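Local coordinates for protein Bd3459 (Bdellovibrio bacteriovorus, PDB 5CEC) that probably hydrolyses peptidoglycan peptide cross-links as a serine peptidase of the S13 family, and is bound by the ankyrin-repeat immunity protein Bd3460, at residues Ser360-Lys365 with Trp395-Ser399; Leu146-Glu152 with Gln250-Tyr254; Arg175-Thr179 with Thr215-Val219. The protein carries 1 engineered substitution. The contacts are given in a common frame with arbitrary orientation. Numbering follows the deposited sequence.

Contact 1. Residues Ser360-Lys365 with Trp395-Ser399; sequences SVNKAK and WGVAS. With SO4 (sulfate ion), chain C.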
loop_
_atom_site.group_PDB
_atom_site.type_symbol
_atom_site.label_atom_id
_atom_site.label_comp_id
_atom_site.label_asym_id
_atom_site.label_seq_id
_atom_site.Cartn_x
_atom_site.Cartn_y
_atom_site.Cartn_z
ATOM N N SER A 360 0.049 4.046 -8.372
ATOM C CA SER A 360 0.244 3.411 -9.664
ATOM C C SER A 360 -1.099 3.240 -10.371
ATOM O O SER A 360 -1.983 2.575 -9.834
ATOM C CB SER A 360 0.857 2.017 -9.461
ATOM O OG SER A 360 1.909 2.009 -8.524
ATOM N N VAL A 361 -1.249 3.841 -11.565
ATOM C CA VAL A 361 -2.401 3.592 -12.476
ATOM C C VAL A 361 -1.843 3.574 -13.903
ATOM O O VAL A 361 -0.661 3.842 -14.133
ATOM C CB VAL A 361 -3.528 4.660 -12.356
ATOM C CG1 VAL A 361 -4.270 4.563 -11.037
ATOM C CG2 VAL A 361 -3.006 6.071 -12.583
ATOM N N ASN A 362 -2.677 3.236 -14.873
ATOM C CA ASN A 362 -2.217 3.101 -16.244
ATOM C C ASN A 362 -1.284 4.247 -16.664
ATOM O O ASN A 362 -0.180 4.026 -17.170
ATOM C CB ASN A 362 -3.442 3.007 -17.171
ATOM C CG ASN A 362 -3.075 2.916 -18.633
ATOM O OD1 ASN A 362 -2.015 2.458 -19.010
ATOM N ND2 ASN A 362 -3.975 3.358 -19.454
ATOM N N LYS A 363 -1.760 5.477 -16.471
ATOM C CA LYS A 363 -1.041 6.653 -16.949
ATOM C C LYS A 363 -0.200 7.380 -15.941
ATOM O O LYS A 363 0.327 8.460 -16.252
ATOM C CB LYS A 363 -1.987 7.626 -17.640
ATOM C CG LYS A 363 -2.741 7.049 -18.809
ATOM C CD LYS A 363 -1.784 6.575 -19.900
ATOM C CE LYS A 363 -2.472 6.301 -21.225
ATOM N NZ LYS A 363 -1.505 5.734 -22.226
ATOM N N ALA A 364 -0.005 6.804 -14.752
ATOM C CA ALA A 364 0.796 7.531 -13.755
ATOM C C ALA A 364 1.465 6.649 -12.738
ATOM O O ALA A 364 0.916 5.635 -12.326
ATOM C CB ALA A 364 -0.047 8.569 -12.997
ATOM N N LYS A 365 2.641 7.098 -12.308
ATOM C CA LYS A 365 3.331 6.549 -11.142
ATOM C C LYS A 365 3.628 7.758 -10.268
ATOM O O LYS A 365 4.154 8.772 -10.770
ATOM C CB LYS A 365 4.626 5.823 -11.527
ATOM C CG LYS A 365 5.184 4.951 -10.414
ATOM C CD LYS A 365 4.459 3.596 -10.365
ATOM C CE LYS A 365 4.944 2.713 -9.216
ATOM N NZ LYS A 365 4.416 3.275 -7.942
ATOM N N TRP A 395 5.882 0.942 -14.984
ATOM C CA TRP A 395 5.781 1.226 -13.548
ATOM C C TRP A 395 7.133 1.059 -12.857
ATOM O O TRP A 395 7.528 1.935 -12.089
ATOM C CB TRP A 395 4.716 0.368 -12.874
ATOM C CG TRP A 395 3.310 0.798 -13.107
ATOM C CD1 TRP A 395 2.859 1.907 -13.812
ATOM C CD2 TRP A 395 2.146 0.154 -12.610
ATOM N NE1 TRP A 395 1.508 1.956 -13.769
ATOM C CE2 TRP A 395 1.033 0.895 -13.052
ATOM C CE3 TRP A 395 1.922 -0.973 -11.813
ATOM C CZ2 TRP A 395 -0.253 0.538 -12.748
ATOM C CZ3 TRP A 395 0.633 -1.306 -11.497
ATOM C CH2 TRP A 395 -0.441 -0.559 -11.984
ATOM N N GLY A 396 7.832 -0.022 -13.143
ATOM C CA GLY A 396 9.118 -0.216 -12.515
ATOM C C GLY A 396 10.155 0.803 -12.936
ATOM O O GLY A 396 10.950 1.268 -12.141
ATOM N N VAL A 397 10.122 1.211 -14.200
ATOM C CA VAL A 397 11.024 2.238 -14.679
ATOM C C VAL A 397 10.736 3.557 -13.954
ATOM O O VAL A 397 11.632 4.222 -13.414
ATOM C CB VAL A 397 10.890 2.441 -16.213
ATOM C CG1 VAL A 397 11.664 3.653 -16.688
ATOM C CG2 VAL A 397 11.390 1.183 -16.942
ATOM N N ALA A 398 9.471 3.953 -13.940
ATOM C CA ALA A 398 9.091 5.211 -13.256
ATOM C C ALA A 398 9.413 5.165 -11.777
ATOM O O ALA A 398 9.820 6.178 -11.211
ATOM C CB ALA A 398 7.615 5.482 -13.480
ATOM N N SER A 399 9.200 4.014 -11.153
ATOM C CA SER A 399 9.416 3.927 -9.722
ATOM C C SER A 399 10.862 4.298 -9.365
ATOM O O SER A 399 11.086 5.067 -8.424
ATOM C CB SER A 399 9.146 2.516 -9.222
ATOM O OG SER A 399 9.292 2.484 -7.813
HETATM S S SO4 C . 0.025 1.548 -4.836
HETATM O O1 SO4 C . 0.296 0.091 -4.649
HETATM O O2 SO4 C . 0.705 2.105 -6.015
HETATM O O3 SO4 C . -1.507 1.736 -4.858
HETATM O O4 SO4 C . 0.440 2.279 -3.629
#
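A beta-hairpin tip meets a helix here, in a buried contact: the turn between strands 354-361 and 364-373 of the six-stranded antiparallel sheet lies against the start of helix 394-411. The hairpin is closed by a type I turn from Val361 to Ala364, with Ala364 N to Val361 O at 3.1 Å. Val361 O takes a second donor from the helix, Trp395 NE1, at 2.9 Å. A tryptophan suits this place because its indole turns its N-H edge to the turn and lays one face against Ser360. Ser360 CB sits 3.6 Å from the centroid of the Trp395 six-membered ring, almost on its normal, a CH-pi contact in which the small serine lets the ring lie close. Lys365 CB meets Ala398 CB at 3.6 Å, where the small alanine admits the lysine stem. Lys365 NZ donates to Ser360 OG at 2.9 Å and also to Gly359 O. Ser360 OG donates to sulfate O2 at 2.8 Å; this anion, probably from the crystallisation liquor, is also held by Ser70, Ser251 and Thr358. Aliphatic and aromatic contacts thus bury the lysine stem, while its charged end engages the serine at a site consistent with the active-site pocket of this family.

Contact 2. Residues Leu146-Glu152 with Gln250-Tyr254; sequences LLAWLAE and QSNNY. With SO4 (sulfate ion), chain C; SO4 (sulfate ion), chain E.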
loop_
_atom_site.group_PDB
_atom_site.type_symbol
_atom_site.label_atom_id
_atom_site.label_comp_id
_atom_site.label_asym_id
_atom_site.label_seq_id
_atom_site.Cartn_x
_atom_site.Cartn_y
_atom_site.Cartn_z
ATOM N N LEU A 146 -21.099 -2.037 8.117
ATOM C CA LEU A 146 -20.348 -2.390 6.928
ATOM C C LEU A 146 -19.460 -3.557 7.267
ATOM O O LEU A 146 -18.713 -3.517 8.242
ATOM C CB LEU A 146 -19.541 -1.229 6.404
ATOM C CG LEU A 146 -20.312 0.082 6.235
ATOM C CD1 LEU A 146 -19.358 1.212 5.850
ATOM C CD2 LEU A 146 -21.457 -0.062 5.230
ATOM N N LEU A 147 -19.608 -4.638 6.524
ATOM C CA LEU A 147 -18.847 -5.863 6.736
ATOM C C LEU A 147 -18.365 -6.357 5.391
ATOM O O LEU A 147 -19.194 -6.646 4.486
ATOM C CB LEU A 147 -19.707 -6.931 7.400
ATOM C CG LEU A 147 -19.052 -8.281 7.616
ATOM C CD1 LEU A 147 -17.941 -8.191 8.652
ATOM C CD2 LEU A 147 -20.094 -9.296 8.046
ATOM N N ALA A 148 -17.043 -6.427 5.235
ATOM C CA ALA A 148 -16.401 -6.945 4.014
ATOM C C ALA A 148 -15.314 -7.864 4.496
ATOM O O ALA A 148 -14.292 -7.417 5.008
ATOM C CB ALA A 148 -15.798 -5.827 3.192
ATOM N N TRP A 149 -15.517 -9.162 4.325
ATOM C CA TRP A 149 -14.624 -10.109 4.924
ATOM C C TRP A 149 -13.162 -9.871 4.575
ATOM O O TRP A 149 -12.288 -9.896 5.456
ATOM C CB TRP A 149 -15.038 -11.529 4.543
ATOM C CG TRP A 149 -14.501 -12.578 5.414
ATOM C CD1 TRP A 149 -13.600 -13.549 5.081
ATOM C CD2 TRP A 149 -14.832 -12.799 6.780
ATOM N NE1 TRP A 149 -13.344 -14.353 6.168
ATOM C CE2 TRP A 149 -14.100 -13.929 7.219
ATOM C CE3 TRP A 149 -15.695 -12.180 7.682
ATOM C CZ2 TRP A 149 -14.187 -14.421 8.526
ATOM C CZ3 TRP A 149 -15.782 -12.684 8.969
ATOM C CH2 TRP A 149 -15.039 -13.788 9.380
ATOM N N LEU A 150 -12.906 -9.607 3.293
ATOM C CA LEU A 150 -11.548 -9.430 2.776
ATOM C C LEU A 150 -11.088 -7.949 2.794
ATOM O O LEU A 150 -10.177 -7.568 2.051
ATOM C CB LEU A 150 -11.410 -10.063 1.379
ATOM C CG LEU A 150 -11.709 -11.556 1.325
ATOM C CD1 LEU A 150 -11.578 -12.033 -0.110
ATOM C CD2 LEU A 150 -10.827 -12.387 2.248
ATOM N N ALA A 151 -11.654 -7.149 3.701
ATOM C CA ALA A 151 -11.347 -5.697 3.757
ATOM C C ALA A 151 -9.856 -5.359 3.749
ATOM O O ALA A 151 -9.480 -4.322 3.239
ATOM C CB ALA A 151 -11.988 -5.103 4.990
ATOM N N GLU A 152 -9.039 -6.180 4.417
ATOM C CA GLU A 152 -7.598 -6.002 4.510
ATOM C C GLU A 152 -6.765 -6.929 3.683
ATOM O O GLU A 152 -5.563 -7.047 3.944
ATOM C CB GLU A 152 -7.138 -6.412 5.908
ATOM C CG GLU A 152 -7.715 -5.680 6.998
ATOM C CD GLU A 152 -6.963 -5.941 8.270
ATOM O OE1 GLU A 152 -5.910 -5.343 8.433
ATOM O OE2 GLU A 152 -7.498 -6.674 9.093
ATOM N N GLN A 250 -0.814 -0.321 3.129
ATOM C CA GLN A 250 -1.248 -1.300 2.121
ATOM C C GLN A 250 -1.597 -0.648 0.791
ATOM O O GLN A 250 -1.584 -1.309 -0.228
ATOM C CB GLN A 250 -2.508 -2.005 2.603
ATOM C CG GLN A 250 -2.365 -2.856 3.838
ATOM C CD GLN A 250 -3.620 -3.632 4.050
ATOM O OE1 GLN A 250 -4.719 -3.071 4.136
ATOM N NE2 GLN A 250 -3.486 -4.944 4.138
ATOM N N SER A 251 -1.987 0.626 0.816
ATOM C CA SER A 251 -2.697 1.292 -0.275
ATOM C C SER A 251 -4.097 0.666 -0.424
ATOM O O SER A 251 -4.523 0.245 -1.493
ATOM C CB SER A 251 -1.933 1.277 -1.577
ATOM O OG SER A 251 -2.427 2.344 -2.383
ATOM N N ASN A 252 -4.839 0.635 0.672
ATOM C CA ASN A 252 -6.076 -0.130 0.755
ATOM C C ASN A 252 -7.265 0.654 0.172
ATOM O O ASN A 252 -7.747 1.609 0.793
ATOM C CB ASN A 252 -6.354 -0.524 2.219
ATOM C CG ASN A 252 -7.500 -1.457 2.339
ATOM O OD1 ASN A 252 -8.568 -1.211 1.760
ATOM N ND2 ASN A 252 -7.296 -2.537 3.064
ATOM N N ASN A 253 -7.738 0.223 -0.995
ATOM C CA ASN A 253 -8.849 0.908 -1.665
ATOM C C ASN A 253 -10.146 0.843 -0.863
ATOM O O ASN A 253 -10.918 1.811 -0.871
ATOM C CB ASN A 253 -9.081 0.320 -3.038
ATOM C CG ASN A 253 -7.977 0.638 -4.000
ATOM O OD1 ASN A 253 -7.054 1.402 -3.733
ATOM N ND2 ASN A 253 -8.072 0.019 -5.161
ATOM N N TYR A 254 -10.407 -0.301 -0.232
ATOM C CA TYR A 254 -11.648 -0.473 0.515
ATOM C C TYR A 254 -11.770 0.542 1.628
ATOM O O TYR A 254 -12.842 1.199 1.796
ATOM C CB TYR A 254 -11.783 -1.915 1.091
ATOM C CG TYR A 254 -13.002 -2.107 1.944
ATOM C CD1 TYR A 254 -14.228 -2.489 1.403
ATOM C CD2 TYR A 254 -12.962 -1.860 3.317
ATOM C CE1 TYR A 254 -15.352 -2.639 2.183
ATOM C CE2 TYR A 254 -14.093 -2.026 4.098
ATOM C CZ TYR A 254 -15.289 -2.408 3.546
ATOM O OH TYR A 254 -16.413 -2.525 4.305
HETATM S S SO4 C . 0.025 1.548 -4.836
HETATM O O1 SO4 C . 0.296 0.091 -4.649
HETATM O O2 SO4 C . 0.705 2.105 -6.015
HETATM O O3 SO4 C . -1.507 1.736 -4.858
HETATM O O4 SO4 C . 0.440 2.279 -3.629
HETATM S S SO4 E . -11.987 -18.386 5.517
HETATM O O1 SO4 E . -10.523 -18.128 5.472
HETATM O O2 SO4 E . -12.426 -19.172 4.347
HETATM O O3 SO4 E . -12.775 -17.168 5.760
HETATM O O4 SO4 E . -12.322 -19.242 6.717
#
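Two side-chain amides join the segments by grasping main-chain carbonyls: Asn252 ND2 donates to Ala151 O at 2.8 Å, nearly linear at 173°, and Gln250 NE2 donates to Glu152 O at 3.0 Å. The same Asn252 ND2 gives its other hydrogen to Gln250 OE1 at 2.8 Å, which ties the two amides together and uses both N-H bonds of ND2. The motif is probably the second active-site element of penicillin-binding proteins, SxN, here Ser251-Asn252-Asn253. Ser251, at positive phi, leaves the preceding helix, and Ser251 OG donates to O3 of the chain C sulfate at 2.7 Å; Asn253 OD1 receives Lys73. Asn252, the middle residue, is an N-cap, its OD1 accepting from Ile255 N, so one side chain both starts helix 253-262 and holds the loop of 146-152. That loop makes a type I turn from Ala148 to Ala151, closed by Ala151 N to Ala148 O at 3.0 Å. The Glu152 carboxylate forms a salt bridge with Arg246, while its backbone O accepts from Gln250. Outward from this network, the flat Tyr254 ring fills the space beside the loop, where alanines permit close approach: Ala151 CA lies over one face, Ala151 CB stands 3.8 Å from Tyr254 CD2, and Ala148 CB comes to 3.4 Å from Tyr254 CE1.

Contact 3. Residues Arg175-Thr179 with Thr215-Val219; sequences RATLT and TISFV
Ile216, pointing from its strand toward the helix, overlaps Arg175, Leu178 and Thr179 and loses the largest area to the other segment. Residues 175-179 are regular helix (phi near -60°, psi near -40°), part of helix 167-182; residues 215-218 are extended and belong to strand 212-218, with Val219 just past its end. The two short axes run nearly antiparallel, at 160°, and approach to 8.6 Å. In register, the CA of Arg175 lies nearest that of Ser217, at 6.5 Å. Ile216 takes chi1 m and chi2 t, which brings Ile216 CG2 to 3.8 Å from Leu178 CD1 (chi1 m, chi2 t) and Ile216 CD1 to 3.6 Å from Thr179 OG1. A branched isoleucine fits because it is at home in a strand and has two arms to offer the helix. Arg175 is stretched out, t at chi1 to chi3 with chi4 near -84°. Arg175 CG rests 4.0 Å from Ile216 CG2, and Arg175 NE donates to Ile216 O at 2.9 Å. Water 1 accepts from Ile216 N at 2.9 Å and weakly from Arg175 NH2 at 3.2 Å. Leu178 also touches Phe141 of the adjacent strand 135-141, parallel to 212-218. A helix packed nearly antiparallel to its strand is characteristic of a crossover between adjacent parallel strands; here that connection includes helices 167-182 and 188-200, at the edge of a mixed sheet.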
loop_
_atom_site.group_PDB
_atom_site.type_symbol
_atom_site.label_atom_id
_atom_site.label_comp_id
_atom_site.label_asym_id
_atom_site.label_seq_id
_atom_site.Cartn_x
_atom_site.Cartn_y
_atom_site.Cartn_z
ATOM N N ARG A 175 -25.713 -9.766 4.949
ATOM C CA ARG A 175 -26.367 -10.946 5.485
ATOM C C ARG A 175 -25.663 -12.215 5.023
ATOM O O ARG A 175 -25.427 -13.111 5.831
ATOM C CB ARG A 175 -27.855 -10.990 5.144
ATOM C CG ARG A 175 -28.569 -12.251 5.616
ATOM C CD ARG A 175 -30.066 -12.136 5.416
ATOM N NE ARG A 175 -30.758 -13.373 5.767
ATOM C CZ ARG A 175 -30.931 -14.432 4.983
ATOM N NH1 ARG A 175 -30.489 -14.454 3.727
ATOM N NH2 ARG A 175 -31.577 -15.487 5.463
ATOM N N ALA A 176 -25.338 -12.268 3.736
ATOM C CA ALA A 176 -24.631 -13.398 3.201
ATOM C C ALA A 176 -23.257 -13.597 3.822
ATOM O O ALA A 176 -22.875 -14.721 4.089
ATOM C CB ALA A 176 -24.521 -13.316 1.689
ATOM N N THR A 177 -22.522 -12.512 4.044
ATOM C CA THR A 177 -21.218 -12.606 4.670
ATOM C C THR A 177 -21.340 -13.024 6.145
ATOM O O THR A 177 -20.543 -13.825 6.633
ATOM C CB THR A 177 -20.479 -11.253 4.561
ATOM O OG1 THR A 177 -20.396 -10.886 3.183
ATOM C CG2 THR A 177 -19.082 -11.313 5.179
ATOM N N LEU A 178 -22.346 -12.495 6.844
ATOM C CA LEU A 178 -22.609 -12.929 8.207
ATOM C C LEU A 178 -22.905 -14.422 8.251
ATOM O O LEU A 178 -22.385 -15.124 9.092
ATOM C CB LEU A 178 -23.742 -12.136 8.835
ATOM C CG LEU A 178 -23.404 -10.714 9.319
ATOM C CD1 LEU A 178 -24.681 -9.962 9.661
ATOM C CD2 LEU A 178 -22.449 -10.757 10.507
ATOM N N THR A 179 -23.686 -14.911 7.293
ATOM C CA THR A 179 -24.097 -16.296 7.273
ATOM C C THR A 179 -22.931 -17.208 6.911
ATOM O O THR A 179 -22.740 -18.245 7.547
ATOM C CB THR A 179 -25.241 -16.488 6.280
ATOM O OG1 THR A 179 -26.366 -15.680 6.651
ATOM C CG2 THR A 179 -25.695 -17.955 6.139
ATOM N N THR A 215 -30.645 -17.261 13.154
ATOM C CA THR A 215 -31.351 -16.419 12.178
ATOM C C THR A 215 -30.612 -15.106 12.047
ATOM O O THR A 215 -30.196 -14.527 13.041
ATOM C CB THR A 215 -32.786 -16.099 12.659
ATOM O OG1 THR A 215 -33.470 -17.325 12.883
ATOM C CG2 THR A 215 -33.532 -15.272 11.627
ATOM N N ILE A 216 -30.457 -14.635 10.819
ATOM C CA ILE A 216 -29.781 -13.371 10.534
ATOM C C ILE A 216 -30.668 -12.532 9.635
ATOM O O ILE A 216 -31.128 -13.023 8.591
ATOM C CB ILE A 216 -28.412 -13.602 9.862
ATOM C CG1 ILE A 216 -27.545 -14.489 10.757
ATOM C CG2 ILE A 216 -27.737 -12.257 9.550
ATOM C CD1 ILE A 216 -26.253 -14.959 10.146
ATOM N N SER A 217 -30.882 -11.269 9.999
ATOM C CA SER A 217 -31.702 -10.393 9.165
ATOM C C SER A 217 -31.365 -8.917 9.314
ATOM O O SER A 217 -30.780 -8.513 10.290
ATOM C CB SER A 217 -33.183 -10.645 9.380
ATOM O OG SER A 217 -33.576 -10.367 10.680
ATOM N N PHE A 218 -31.690 -8.157 8.278
ATOM C CA PHE A 218 -31.475 -6.715 8.230
ATOM C C PHE A 218 -32.639 -6.010 8.936
ATOM O O PHE A 218 -33.824 -6.329 8.687
ATOM C CB PHE A 218 -31.391 -6.301 6.757
ATOM C CG PHE A 218 -31.339 -4.828 6.529
ATOM C CD1 PHE A 218 -30.285 -4.085 6.985
ATOM C CD2 PHE A 218 -32.327 -4.179 5.799
ATOM C CE1 PHE A 218 -30.216 -2.717 6.767
ATOM C CE2 PHE A 218 -32.265 -2.816 5.576
ATOM C CZ PHE A 218 -31.208 -2.081 6.068
ATOM N N VAL A 219 -32.294 -5.086 9.836
ATOM C CA VAL A 219 -33.263 -4.181 10.477
ATOM C C VAL A 219 -32.721 -2.761 10.386
ATOM O O VAL A 219 -31.695 -2.455 10.993
ATOM C CB VAL A 219 -33.533 -4.546 11.959
ATOM C CG1 VAL A 219 -34.490 -3.540 12.590
ATOM C CG2 VAL A 219 -34.099 -5.958 12.068
HETATM O O HOH W 1 -31.064 -16.251 8.539
#

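In the fold
The three contacts follow the long axis of the molecule. Contact 1 lies at the six-stranded antiparallel sheet and contact 3 at the mixed sheet, their centres 41 Å apart; contact 2 comes between, with its centre 23 Å from contact 1 and 19 Å from contact 3. Along the chain, contact 3 is nested within the loop that contact 2 closes, and contact 1 follows both. Contacts 1 and 2 do not touch, their nearest atoms being about 7 Å apart, but both reach one sulfate in what is probably the active-site cleft. Contacts 2 and 3 touch, Leu147 CD2 packing 3.6 Å from Thr177 CG2, which joins the mixed-sheet region to the putative SxN element.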